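Local coordinates for protein guanylate kinase (Stenotrophomonas maltophilia, PDB 6WCT) that catalyses transfer of a phosphate from ATP to GMP, giving GDP and ADP, and so probably serves the recycling of GMP, at residues T23-A28 against G133-F138; S54-A59 against Y70-A75; K77-I82 against G95-T100. One frame throughout, in Å; residues are numbered along the deposited sequence.

Contact 1. Residues T23-A28 against G133-F138; sequences TLYIVA and GTVTVF
Tyr25 to Ala28 pair with Val135 to Phe138 as neighbouring parallel strands in the five-stranded sheet of the P-loop kinase fold. Strand 24-28 runs straight into the phosphate-binding loop that begins at Ala29. The short strand axes approach to 4.6 Å and lie 12° apart. Four backbone bonds join them: Val135 N to Leu24 O, Ile26 N to Val135 O, Val137 N to Ile26 O and Ala28 N to Val137 O. The Ile26 O bond is short, with 2.7 Å between Val137 N and Ile26 O. Side chains alternate between the two faces of the sheet. Ile26, Thr136, Ala28 and Phe138 share one face. There Ile26 CG1 sits anti to its carbonyl carbon (chi1 -59°), and it meets the methyl of Thr134, CG2, at 3.6 Å. The Thr136 methyl lies alongside Ile26, with CG2 4.0 Å from Ile26 CB. Thr136 OG1 bonds to the backbone N of Asp180, and Thr134 OG1 to Val131 O. Helix 121-130 covers part of this face through Val127. Tyr25, Val135, Val27 and Val137 take the other face, where Tyr25, Val135 and Val137 pack against helix 188-203. The Tyr25 ring lies beside Val135 and points the same way, its CD1 3.7 Å from Val135 CB. Its hydroxyl is hydrogen-bonded to Ser202 OG. Water 1 accepts from Leu24 N at 2.8 Å and makes a weak bond to Gly133 O, linking the two segments weakly at the start of the strands. At the other end, the Phe138 ring carries Ala28 O above one face, 3.7 Å from the plane and toward the rim. The Ala28 methyl touches the same ring, CB to Phe138 CD2 at 3.7 Å.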
loop_
_atom_site.group_PDB
_atom_site.type_symbol
_atom_site.label_atom_id
_atom_site.label_comp_id
_atom_site.label_asym_id
_atom_site.label_seq_id
_atom_site.Cartn_x
_atom_site.Cartn_y
_atom_site.Cartn_z
ATOM N N THR A 23 -4.694 -9.618 10.074
ATOM C CA THR A 23 -5.235 -8.529 9.272
ATOM C C THR A 23 -6.349 -9.024 8.355
ATOM O O THR A 23 -6.272 -10.111 7.772
ATOM C CB THR A 23 -4.134 -7.860 8.447
ATOM O OG1 THR A 23 -3.061 -7.493 9.313
ATOM C CG2 THR A 23 -4.662 -6.620 7.733
ATOM N N LEU A 24 -7.383 -8.202 8.229
ATOM C CA LEU A 24 -8.545 -8.491 7.408
ATOM C C LEU A 24 -8.436 -7.730 6.096
ATOM O O LEU A 24 -8.203 -6.517 6.092
ATOM C CB LEU A 24 -9.828 -8.115 8.147
ATOM C CG LEU A 24 -11.156 -8.577 7.555
ATOM C CD1 LEU A 24 -11.131 -10.099 7.293
ATOM C CD2 LEU A 24 -12.286 -8.226 8.517
ATOM N N TYR A 25 -8.551 -8.455 4.998
ATOM C CA TYR A 25 -8.458 -7.921 3.644
ATOM C C TYR A 25 -9.796 -8.079 2.948
ATOM O O TYR A 25 -10.475 -9.093 3.134
ATOM C CB TYR A 25 -7.378 -8.651 2.840
ATOM C CG TYR A 25 -5.998 -8.491 3.420
ATOM C CD1 TYR A 25 -5.214 -7.392 3.097
ATOM C CD2 TYR A 25 -5.503 -9.402 4.341
ATOM C CE1 TYR A 25 -3.951 -7.236 3.627
ATOM C CE2 TYR A 25 -4.241 -9.244 4.888
ATOM C CZ TYR A 25 -3.471 -8.160 4.523
ATOM O OH TYR A 25 -2.218 -7.980 5.068
ATOM N N ILE A 26 -10.194 -7.064 2.178
ATOM C CA ILE A 26 -11.369 -7.161 1.321
ATOM C C ILE A 26 -10.937 -6.872 -0.104
ATOM O O ILE A 26 -10.286 -5.854 -0.359
ATOM C CB ILE A 26 -12.491 -6.190 1.735
ATOM C CG1 ILE A 26 -12.942 -6.456 3.164
ATOM C CG2 ILE A 26 -13.688 -6.338 0.792
ATOM C CD1 ILE A 26 -14.096 -5.566 3.594
ATOM N N VAL A 27 -11.297 -7.761 -1.025
ATOM C CA VAL A 27 -11.107 -7.529 -2.455
ATOM C C VAL A 27 -12.491 -7.602 -3.095
ATOM O O VAL A 27 -13.142 -8.655 -3.064
ATOM C CB VAL A 27 -10.153 -8.542 -3.111
ATOM C CG1 VAL A 27 -10.032 -8.230 -4.594
ATOM C CG2 VAL A 27 -8.805 -8.553 -2.436
ATOM N N ALA A 28 -12.939 -6.485 -3.667
ATOM C CA ALA A 28 -14.243 -6.411 -4.294
ATOM C C ALA A 28 -14.092 -6.154 -5.783
ATOM O O ALA A 28 -13.135 -5.518 -6.231
ATOM C CB ALA A 28 -15.076 -5.303 -3.701
ATOM N N GLY A 133 -9.217 -1.391 10.814
ATOM C CA GLY A 133 -8.050 -1.341 9.956
ATOM C C GLY A 133 -8.077 -2.282 8.769
ATOM O O GLY A 133 -7.019 -2.671 8.268
ATOM N N THR A 134 -9.272 -2.663 8.323
ATOM C CA THR A 134 -9.396 -3.551 7.174
ATOM C C THR A 134 -8.763 -2.908 5.946
ATOM O O THR A 134 -8.922 -1.717 5.700
ATOM C CB THR A 134 -10.870 -3.869 6.907
ATOM O OG1 THR A 134 -11.439 -4.532 8.046
ATOM C CG2 THR A 134 -11.016 -4.765 5.733
ATOM N N VAL A 135 -8.029 -3.698 5.174
ATOM C CA VAL A 135 -7.410 -3.230 3.939
ATOM C C VAL A 135 -8.346 -3.616 2.798
ATOM O O VAL A 135 -8.580 -4.803 2.565
ATOM C CB VAL A 135 -6.014 -3.847 3.745
ATOM C CG1 VAL A 135 -5.430 -3.471 2.358
ATOM C CG2 VAL A 135 -5.088 -3.391 4.844
ATOM N N THR A 136 -8.864 -2.627 2.063
ATOM C CA THR A 136 -9.903 -2.886 1.062
ATOM C C THR A 136 -9.420 -2.490 -0.333
ATOM O O THR A 136 -8.835 -1.420 -0.507
ATOM C CB THR A 136 -11.204 -2.156 1.416
ATOM O OG1 THR A 136 -10.990 -0.752 1.333
ATOM C CG2 THR A 136 -11.667 -2.493 2.877
ATOM N N VAL A 137 -9.656 -3.367 -1.311
ATOM C CA VAL A 137 -9.181 -3.213 -2.683
ATOM C C VAL A 137 -10.346 -3.405 -3.648
ATOM O O VAL A 137 -11.117 -4.357 -3.510
ATOM C CB VAL A 137 -8.074 -4.234 -3.019
ATOM C CG1 VAL A 137 -7.539 -4.000 -4.455
ATOM C CG2 VAL A 137 -6.955 -4.233 -1.951
ATOM N N PHE A 138 -10.448 -2.546 -4.663
ATOM C CA PHE A 138 -11.459 -2.734 -5.695
ATOM C C PHE A 138 -10.781 -3.031 -7.024
ATOM O O PHE A 138 -9.804 -2.373 -7.395
ATOM C CB PHE A 138 -12.379 -1.513 -5.867
ATOM C CG PHE A 138 -13.723 -1.869 -6.465
ATOM C CD1 PHE A 138 -13.886 -1.975 -7.831
ATOM C CD2 PHE A 138 -14.813 -2.128 -5.648
ATOM C CE1 PHE A 138 -15.113 -2.327 -8.369
ATOM C CE2 PHE A 138 -16.040 -2.475 -6.179
ATOM C CZ PHE A 138 -16.190 -2.577 -7.542
HETATM O O HOH W 1 -7.519 -5.724 9.513
#

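Contact 2. Residues S54-A59 against Y70-A75; sequences SFTSRA and YHFVSA. With 5GP (guanosine-5'-monophosphate), chain E.
Tyr70, Thr56 and His71 have the most surface buried in this contact, in the GMP-binding part of guanylate kinase. Strands 55-56 and 71-72 run parallel. Their backbone bonds are His71 N to Ser54 O, Thr56 N to His71 O and Val73 N to Thr56 O. Thr56 CG2 lies between its own backbone N and carbonyl carbon (chi1 of OG1 -174°). It touches two rings, at 3.8 Å from Tyr70 CG and 3.4 Å from Phe72 CD2. Thr56 OG1 accepts from Arg58 N in an ST turn and is also bonded to Trp97 O. On the opposite face of the small sheet, His71 CB sits over the Phe55 ring in a CH-pi contact, 3.8 Å from its centroid. The two rings themselves meet obliquely. Tyr70 extends toward the nucleotide, and its OH gives a very short bond of 2.5 Å to O1P of GMP. Arg58 NH2 donates to the same oxygen at 2.9 Å, and Arg58 NE donates to O3P at 3.0 Å. The guanidinium crosses the Tyr70 ring with planes 67° apart. Arg58 NH2 also forms a salt bridge with Glu64. Ser54 OG donates to O6 of the guanine at 2.5 Å; both very short lengths are doubtful. Residues near the paired strands thus reach both the guanine and the phosphate, and the guanidinium, shared with Glu64, would probably offset part of the phosphate charge.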
loop_
_atom_site.group_PDB
_atom_site.type_symbol
_atom_site.label_atom_id
_atom_site.label_comp_id
_atom_site.label_asym_id
_atom_site.label_seq_id
_atom_site.Cartn_x
_atom_site.Cartn_y
_atom_site.Cartn_z
ATOM N N SER A 54 -18.013 -17.927 1.081
ATOM C CA SER A 54 -19.270 -17.300 1.457
ATOM C C SER A 54 -20.435 -18.282 1.363
ATOM O O SER A 54 -20.369 -19.312 0.688
ATOM C CB SER A 54 -19.559 -16.098 0.549
ATOM O OG SER A 54 -18.586 -15.087 0.715
ATOM N N PHE A 55 -21.499 -17.959 2.092
ATOM C CA PHE A 55 -22.817 -18.562 1.947
ATOM C C PHE A 55 -23.643 -17.722 0.976
ATOM O O PHE A 55 -23.458 -16.510 0.878
ATOM C CB PHE A 55 -23.530 -18.641 3.306
ATOM C CG PHE A 55 -23.036 -19.755 4.181
ATOM C CD1 PHE A 55 -21.846 -19.630 4.884
ATOM C CD2 PHE A 55 -23.746 -20.933 4.285
ATOM C CE1 PHE A 55 -21.375 -20.654 5.657
ATOM C CE2 PHE A 55 -23.285 -21.968 5.068
ATOM C CZ PHE A 55 -22.088 -21.829 5.743
ATOM N N THR A 56 -24.536 -18.375 0.232
ATOM C CA THR A 56 -25.456 -17.645 -0.628
ATOM C C THR A 56 -26.705 -18.478 -0.811
ATOM O O THR A 56 -26.642 -19.710 -0.842
ATOM C CB THR A 56 -24.853 -17.330 -2.005
ATOM O OG1 THR A 56 -25.744 -16.492 -2.737
ATOM C CG2 THR A 56 -24.668 -18.611 -2.809
ATOM N N SER A 57 -27.847 -17.801 -0.924
ATOM C CA SER A 57 -29.086 -18.480 -1.260
ATOM C C SER A 57 -29.413 -18.383 -2.740
ATOM O O SER A 57 -30.455 -18.890 -3.160
ATOM C CB SER A 57 -30.250 -17.936 -0.422
ATOM O OG SER A 57 -30.528 -16.578 -0.747
ATOM N N ARG A 58 -28.571 -17.723 -3.532
ATOM C CA ARG A 58 -28.811 -17.682 -4.965
ATOM C C ARG A 58 -28.607 -19.069 -5.571
ATOM O O ARG A 58 -27.921 -19.931 -5.012
ATOM C CB ARG A 58 -27.916 -16.645 -5.649
ATOM C CG ARG A 58 -26.472 -17.061 -5.935
ATOM C CD ARG A 58 -26.054 -16.389 -7.239
ATOM N NE ARG A 58 -24.616 -16.277 -7.476
ATOM C CZ ARG A 58 -23.860 -17.273 -7.918
ATOM N NH1 ARG A 58 -24.397 -18.471 -8.129
ATOM N NH2 ARG A 58 -22.569 -17.080 -8.145
ATOM N N ALA A 59 -29.264 -19.294 -6.704
ATOM C CA ALA A 59 -29.166 -20.573 -7.394
ATOM C C ALA A 59 -27.767 -20.774 -7.968
ATOM O O ALA A 59 -27.097 -19.828 -8.379
ATOM C CB ALA A 59 -30.217 -20.665 -8.507
ATOM N N TYR A 70 -19.025 -21.404 -3.316
ATOM C CA TYR A 70 -19.926 -20.892 -2.296
ATOM C C TYR A 70 -20.418 -22.077 -1.485
ATOM O O TYR A 70 -20.417 -23.213 -1.956
ATOM C CB TYR A 70 -21.154 -20.167 -2.897
ATOM C CG TYR A 70 -20.938 -18.784 -3.483
ATOM C CD1 TYR A 70 -20.996 -17.664 -2.682
ATOM C CD2 TYR A 70 -20.664 -18.603 -4.838
ATOM C CE1 TYR A 70 -20.813 -16.378 -3.209
ATOM C CE2 TYR A 70 -20.465 -17.320 -5.380
ATOM C CZ TYR A 70 -20.543 -16.216 -4.541
ATOM O OH TYR A 70 -20.370 -14.937 -5.011
ATOM N N HIS A 71 -20.919 -21.795 -0.295
ATOM C CA HIS A 71 -21.814 -22.734 0.365
ATOM C C HIS A 71 -23.224 -22.318 -0.043
ATOM O O HIS A 71 -23.761 -21.325 0.456
ATOM C CB HIS A 71 -21.617 -22.712 1.875
ATOM C CG HIS A 71 -20.245 -23.125 2.308
ATOM N ND1 HIS A 71 -19.786 -24.419 2.190
ATOM C CD2 HIS A 71 -19.220 -22.409 2.828
ATOM C CE1 HIS A 71 -18.544 -24.487 2.641
ATOM N NE2 HIS A 71 -18.178 -23.281 3.035
ATOM N N PHE A 72 -23.813 -23.052 -0.979
ATOM C CA PHE A 72 -25.152 -22.736 -1.449
ATOM C C PHE A 72 -26.172 -23.334 -0.501
ATOM O O PHE A 72 -26.144 -24.533 -0.234
ATOM C CB PHE A 72 -25.392 -23.275 -2.852
ATOM C CG PHE A 72 -24.521 -22.656 -3.898
ATOM C CD1 PHE A 72 -23.285 -23.215 -4.200
ATOM C CD2 PHE A 72 -24.943 -21.532 -4.596
ATOM C CE1 PHE A 72 -22.472 -22.651 -5.178
ATOM C CE2 PHE A 72 -24.136 -20.954 -5.579
ATOM C CZ PHE A 72 -22.904 -21.509 -5.872
ATOM N N VAL A 73 -27.067 -22.500 0.020
ATOM C CA VAL A 73 -28.121 -22.959 0.909
ATOM C C VAL A 73 -29.442 -22.368 0.431
ATOM O O VAL A 73 -29.489 -21.557 -0.490
ATOM C CB VAL A 73 -27.856 -22.585 2.374
ATOM C CG1 VAL A 73 -26.599 -23.280 2.856
ATOM C CG2 VAL A 73 -27.786 -21.069 2.540
ATOM N N SER A 74 -30.526 -22.816 1.051
ATOM C CA SER A 74 -31.825 -22.261 0.730
ATOM C C SER A 74 -31.952 -20.869 1.335
ATOM O O SER A 74 -31.196 -20.489 2.233
ATOM C CB SER A 74 -32.935 -23.164 1.258
ATOM O OG SER A 74 -32.994 -23.104 2.674
ATOM N N ALA A 75 -32.906 -20.092 0.813
ATOM C CA ALA A 75 -33.169 -18.787 1.410
ATOM C C ALA A 75 -33.652 -18.943 2.846
ATOM O O ALA A 75 -33.232 -18.193 3.736
ATOM C CB ALA A 75 -34.183 -18.015 0.571
HETATM P P 5GP E . -21.911 -13.523 -7.733
HETATM O O1P 5GP E . -21.058 -14.714 -7.374
HETATM O O2P 5GP E . -21.905 -13.142 -9.213
HETATM O O3P 5GP E . -23.338 -13.605 -7.251
HETATM O "O5'" 5GP E . -21.348 -12.288 -6.935
HETATM C "C5'" 5GP E . -22.140 -11.134 -6.743
HETATM C "C4'" 5GP E . -21.477 -10.213 -5.764
HETATM O "O4'" 5GP E . -21.670 -10.732 -4.423
HETATM C "C3'" 5GP E . -19.954 -10.079 -5.952
HETATM O "O3'" 5GP E . -19.562 -8.720 -5.806
HETATM C "C2'" 5GP E . -19.391 -10.856 -4.771
HETATM O "O2'" 5GP E . -18.121 -10.430 -4.332
HETATM C "C1'" 5GP E . -20.462 -10.607 -3.727
HETATM N N9 5GP E . -20.432 -11.548 -2.620
HETATM C C8 5GP E . -19.899 -12.811 -2.641
HETATM N N7 5GP E . -19.825 -13.358 -1.457
HETATM C C5 5GP E . -20.357 -12.403 -0.606
HETATM C C6 5GP E . -20.494 -12.396 0.794
HETATM O O6 5GP E . -20.152 -13.290 1.565
HETATM N N1 5GP E . -21.035 -11.212 1.263
HETATM C C2 5GP E . -21.400 -10.147 0.476
HETATM N N2 5GP E . -21.883 -9.063 1.097
HETATM N N3 5GP E . -21.276 -10.145 -0.847
HETATM C C4 5GP E . -20.747 -11.288 -1.316
HETATM O O HOH W 2 -28.502 -21.874 -3.112
#

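Contact 3. Residues K77-I82 against G95-T100; sequences KFEQMI and GDWKGT. With 5GP (guanosine-5'-monophosphate), chain E.
The rings of Phe78 and Trp97 pack helix 75-83 onto strand 96-101 of the small mixed sheet in the GMP-binding region. Over the centre of one Phe78 face stands Trp97 CB, in a CH-pi contact 3.3 Å from the ring centroid. At the edge of the same ring lies Gly99 N, near the ring plane. The five-membered ring of Trp97 is almost parallel to the Phe78 ring, with planes 6° apart. The two are slid so far that they barely overlap. The six-membered ring of Trp97 has Ile82 CD1 over one face, 3.6 Å from its centroid and almost on the ring normal. At the indole edge, Trp97 NE1 donates to Glu79 OE1 at 2.9 Å. This oxygen lies in the indole plane and uses its anti lone pair, away from the other carboxylate oxygen. The carboxylate itself stands 84° from the indole plane. The bond fixes the NE1 edge of the indole against the helix. Phe78 CG is anti to its backbone N (chi1 -165°), which brings CG within 3.6 Å of Trp97 CB. The far end of the ring reaches the strand backbone, with CZ 3.5 Å from Lys98 C. Gly99 passes this ring without a side chain. Phe55 and Phe87 also pack on Phe78, and Trp92 meets Trp97 edge-to-face.

The helix and the nucleotide lie on opposite sides of the strand. Lys98 points away from the helix and follows the bound GMP. Two weak bonds, to O4' and O5', are modelled from its NZ, but the place of that atom is doubtful. Its aliphatic part lies against the guanine, with Lys98 CB 3.6 Å from C4 of GMP.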
loop_
_atom_site.group_PDB
_atom_site.type_symbol
_atom_site.label_atom_id
_atom_site.label_comp_id
_atom_site.label_asym_id
_atom_site.label_seq_id
_atom_site.Cartn_x
_atom_site.Cartn_y
_atom_site.Cartn_z
ATOM N N LYS A 77 -32.933 -21.407 4.944
ATOM C CA LYS A 77 -31.784 -21.731 5.779
ATOM C C LYS A 77 -30.915 -20.503 6.006
ATOM O O LYS A 77 -30.447 -20.260 7.123
ATOM C CB LYS A 77 -30.954 -22.832 5.135
ATOM C CG LYS A 77 -29.671 -23.156 5.881
ATOM C CD LYS A 77 -29.959 -23.777 7.243
ATOM C CE LYS A 77 -28.671 -24.266 7.896
ATOM N NZ LYS A 77 -28.899 -24.965 9.192
ATOM N N PHE A 78 -30.674 -19.725 4.950
ATOM C CA PHE A 78 -29.865 -18.526 5.109
ATOM C C PHE A 78 -30.512 -17.568 6.096
ATOM O O PHE A 78 -29.848 -17.062 7.007
ATOM C CB PHE A 78 -29.652 -17.847 3.762
ATOM C CG PHE A 78 -28.558 -16.832 3.777
ATOM C CD1 PHE A 78 -28.748 -15.593 4.386
ATOM C CD2 PHE A 78 -27.340 -17.105 3.187
ATOM C CE1 PHE A 78 -27.740 -14.649 4.406
ATOM C CE2 PHE A 78 -26.324 -16.156 3.198
ATOM C CZ PHE A 78 -26.528 -14.931 3.813
ATOM N N GLU A 79 -31.820 -17.326 5.943
ATOM C CA GLU A 79 -32.506 -16.438 6.875
ATOM C C GLU A 79 -32.560 -17.045 8.270
ATOM O O GLU A 79 -32.530 -16.310 9.263
ATOM C CB GLU A 79 -33.904 -16.094 6.355
ATOM C CG GLU A 79 -33.871 -15.172 5.135
ATOM C CD GLU A 79 -35.234 -14.969 4.488
ATOM O OE1 GLU A 79 -35.310 -14.263 3.454
ATOM O OE2 GLU A 79 -36.232 -15.505 5.019
ATOM N N GLN A 80 -32.645 -18.377 8.361
ATOM C CA GLN A 80 -32.457 -19.049 9.645
ATOM C C GLN A 80 -31.081 -18.735 10.218
ATOM O O GLN A 80 -30.922 -18.574 11.433
ATOM C CB GLN A 80 -32.626 -20.564 9.486
ATOM C CG GLN A 80 -32.327 -21.369 10.756
ATOM C CD GLN A 80 -32.489 -22.872 10.566
ATOM O OE1 GLN A 80 -33.274 -23.326 9.735
ATOM N NE2 GLN A 80 -31.728 -23.650 11.332
ATOM N N MET A 81 -30.063 -18.694 9.362
ATOM C CA MET A 81 -28.729 -18.355 9.833
ATOM C C MET A 81 -28.606 -16.874 10.167
ATOM O O MET A 81 -27.827 -16.512 11.052
ATOM C CB MET A 81 -27.686 -18.760 8.792
ATOM C CG MET A 81 -27.520 -20.269 8.660
ATOM S SD MET A 81 -26.445 -20.678 7.280
ATOM C CE MET A 81 -24.853 -20.140 7.910
ATOM N N ILE A 82 -29.315 -16.001 9.442
ATOM C CA ILE A 82 -29.354 -14.590 9.823
ATOM C C ILE A 82 -29.908 -14.448 11.233
ATOM O O ILE A 82 -29.271 -13.859 12.115
ATOM C CB ILE A 82 -30.179 -13.770 8.812
ATOM C CG1 ILE A 82 -29.508 -13.709 7.433
ATOM C CG2 ILE A 82 -30.469 -12.360 9.357
ATOM C CD1 ILE A 82 -30.331 -12.929 6.397
ATOM N N GLY A 95 -30.724 -9.368 -5.397
ATOM C CA GLY A 95 -31.911 -10.177 -5.163
ATOM C C GLY A 95 -31.702 -11.541 -4.537
ATOM O O GLY A 95 -32.614 -12.373 -4.583
ATOM N N ASP A 96 -30.551 -11.784 -3.910
ATOM C CA ASP A 96 -30.335 -13.004 -3.141
ATOM C C ASP A 96 -29.440 -12.673 -1.957
ATOM O O ASP A 96 -28.763 -11.647 -1.936
ATOM C CB ASP A 96 -29.693 -14.112 -3.984
ATOM C CG ASP A 96 -30.653 -14.727 -4.989
ATOM O OD1 ASP A 96 -31.566 -15.491 -4.581
ATOM O OD2 ASP A 96 -30.486 -14.435 -6.199
ATOM N N TRP A 97 -29.442 -13.565 -0.975
ATOM C CA TRP A 97 -28.596 -13.414 0.201
ATOM C C TRP A 97 -27.149 -13.816 -0.083
ATOM O O TRP A 97 -26.883 -14.812 -0.758
ATOM C CB TRP A 97 -29.129 -14.274 1.339
ATOM C CG TRP A 97 -30.414 -13.796 1.922
ATOM C CD1 TRP A 97 -31.611 -14.461 1.925
ATOM C CD2 TRP A 97 -30.643 -12.555 2.593
ATOM N NE1 TRP A 97 -32.566 -13.707 2.555
ATOM C CE2 TRP A 97 -31.999 -12.532 2.975
ATOM C CE3 TRP A 97 -29.835 -11.457 2.905
ATOM C CZ2 TRP A 97 -32.566 -11.453 3.653
ATOM C CZ3 TRP A 97 -30.396 -10.389 3.579
ATOM C CH2 TRP A 97 -31.751 -10.394 3.946
ATOM N N LYS A 98 -26.216 -13.048 0.468
ATOM C CA LYS A 98 -24.802 -13.384 0.499
ATOM C C LYS A 98 -24.286 -13.103 1.903
ATOM O O LYS A 98 -24.764 -12.192 2.580
ATOM C CB LYS A 98 -24.000 -12.575 -0.531
ATOM C CG LYS A 98 -24.334 -12.886 -1.983
ATOM C CD LYS A 98 -23.340 -13.855 -2.585
ATOM C CE LYS A 98 -23.850 -14.397 -3.910
ATOM N NZ LYS A 98 -23.623 -13.449 -5.025
ATOM N N GLY A 99 -23.329 -13.909 2.351
ATOM C CA GLY A 99 -22.852 -13.766 3.708
ATOM C C GLY A 99 -21.554 -14.467 4.056
ATOM O O GLY A 99 -21.248 -15.566 3.571
ATOM N N THR A 100 -20.791 -13.824 4.932
ATOM C CA THR A 100 -19.584 -14.389 5.514
ATOM C C THR A 100 -19.956 -14.938 6.881
ATOM O O THR A 100 -20.392 -14.179 7.754
ATOM C CB THR A 100 -18.497 -13.326 5.674
ATOM O OG1 THR A 100 -18.172 -12.751 4.406
ATOM C CG2 THR A 100 -17.261 -13.934 6.290
HETATM P P 5GP E . -21.911 -13.523 -7.733
HETATM O O1P 5GP E . -21.058 -14.714 -7.374
HETATM O O2P 5GP E . -21.905 -13.142 -9.213
HETATM O O3P 5GP E . -23.338 -13.605 -7.251
HETATM O "O5'" 5GP E . -21.348 -12.288 -6.935
HETATM C "C5'" 5GP E . -22.140 -11.134 -6.743
HETATM C "C4'" 5GP E . -21.477 -10.213 -5.764
HETATM O "O4'" 5GP E . -21.670 -10.732 -4.423
HETATM C "C3'" 5GP E . -19.954 -10.079 -5.952
HETATM O "O3'" 5GP E . -19.562 -8.720 -5.806
HETATM C "C2'" 5GP E . -19.391 -10.856 -4.771
HETATM O "O2'" 5GP E . -18.121 -10.430 -4.332
HETATM C "C1'" 5GP E . -20.462 -10.607 -3.727
HETATM N N9 5GP E . -20.432 -11.548 -2.620
HETATM C C8 5GP E . -19.899 -12.811 -2.641
HETATM N N7 5GP E . -19.825 -13.358 -1.457
HETATM C C5 5GP E . -20.357 -12.403 -0.606
HETATM C C6 5GP E . -20.494 -12.396 0.794
HETATM O O6 5GP E . -20.152 -13.290 1.565
HETATM N N1 5GP E . -21.035 -11.212 1.263
HETATM C C2 5GP E . -21.400 -10.147 0.476
HETATM N N2 5GP E . -21.883 -9.063 1.097
HETATM N N3 5GP E . -21.276 -10.145 -0.847
HETATM C C4 5GP E . -20.747 -11.288 -1.316
#

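In the fold
From the N terminus, the chain first lays down strand 24-28, which later becomes one side of contact 1. After helix 35-45 and strand 49-51 of the same sheet it enters the GMP-binding region. Contact 2 closes a short loop, joining strand 55-56 to 71-72. Helix 75-83 follows at once, and contact 3 closes the next loop when strand 96-101 returns against it. These loops lie in series within the long one that contact 1 closes, which also supplies core-sheet strands 49-51 and 114-117. Contacts 2 and 3 touch through neighbouring strands 55-56 and 96-101, and both reach the bound GMP. Contact 1 stands apart in the core sheet, its centre about 22 Å from that of contact 3.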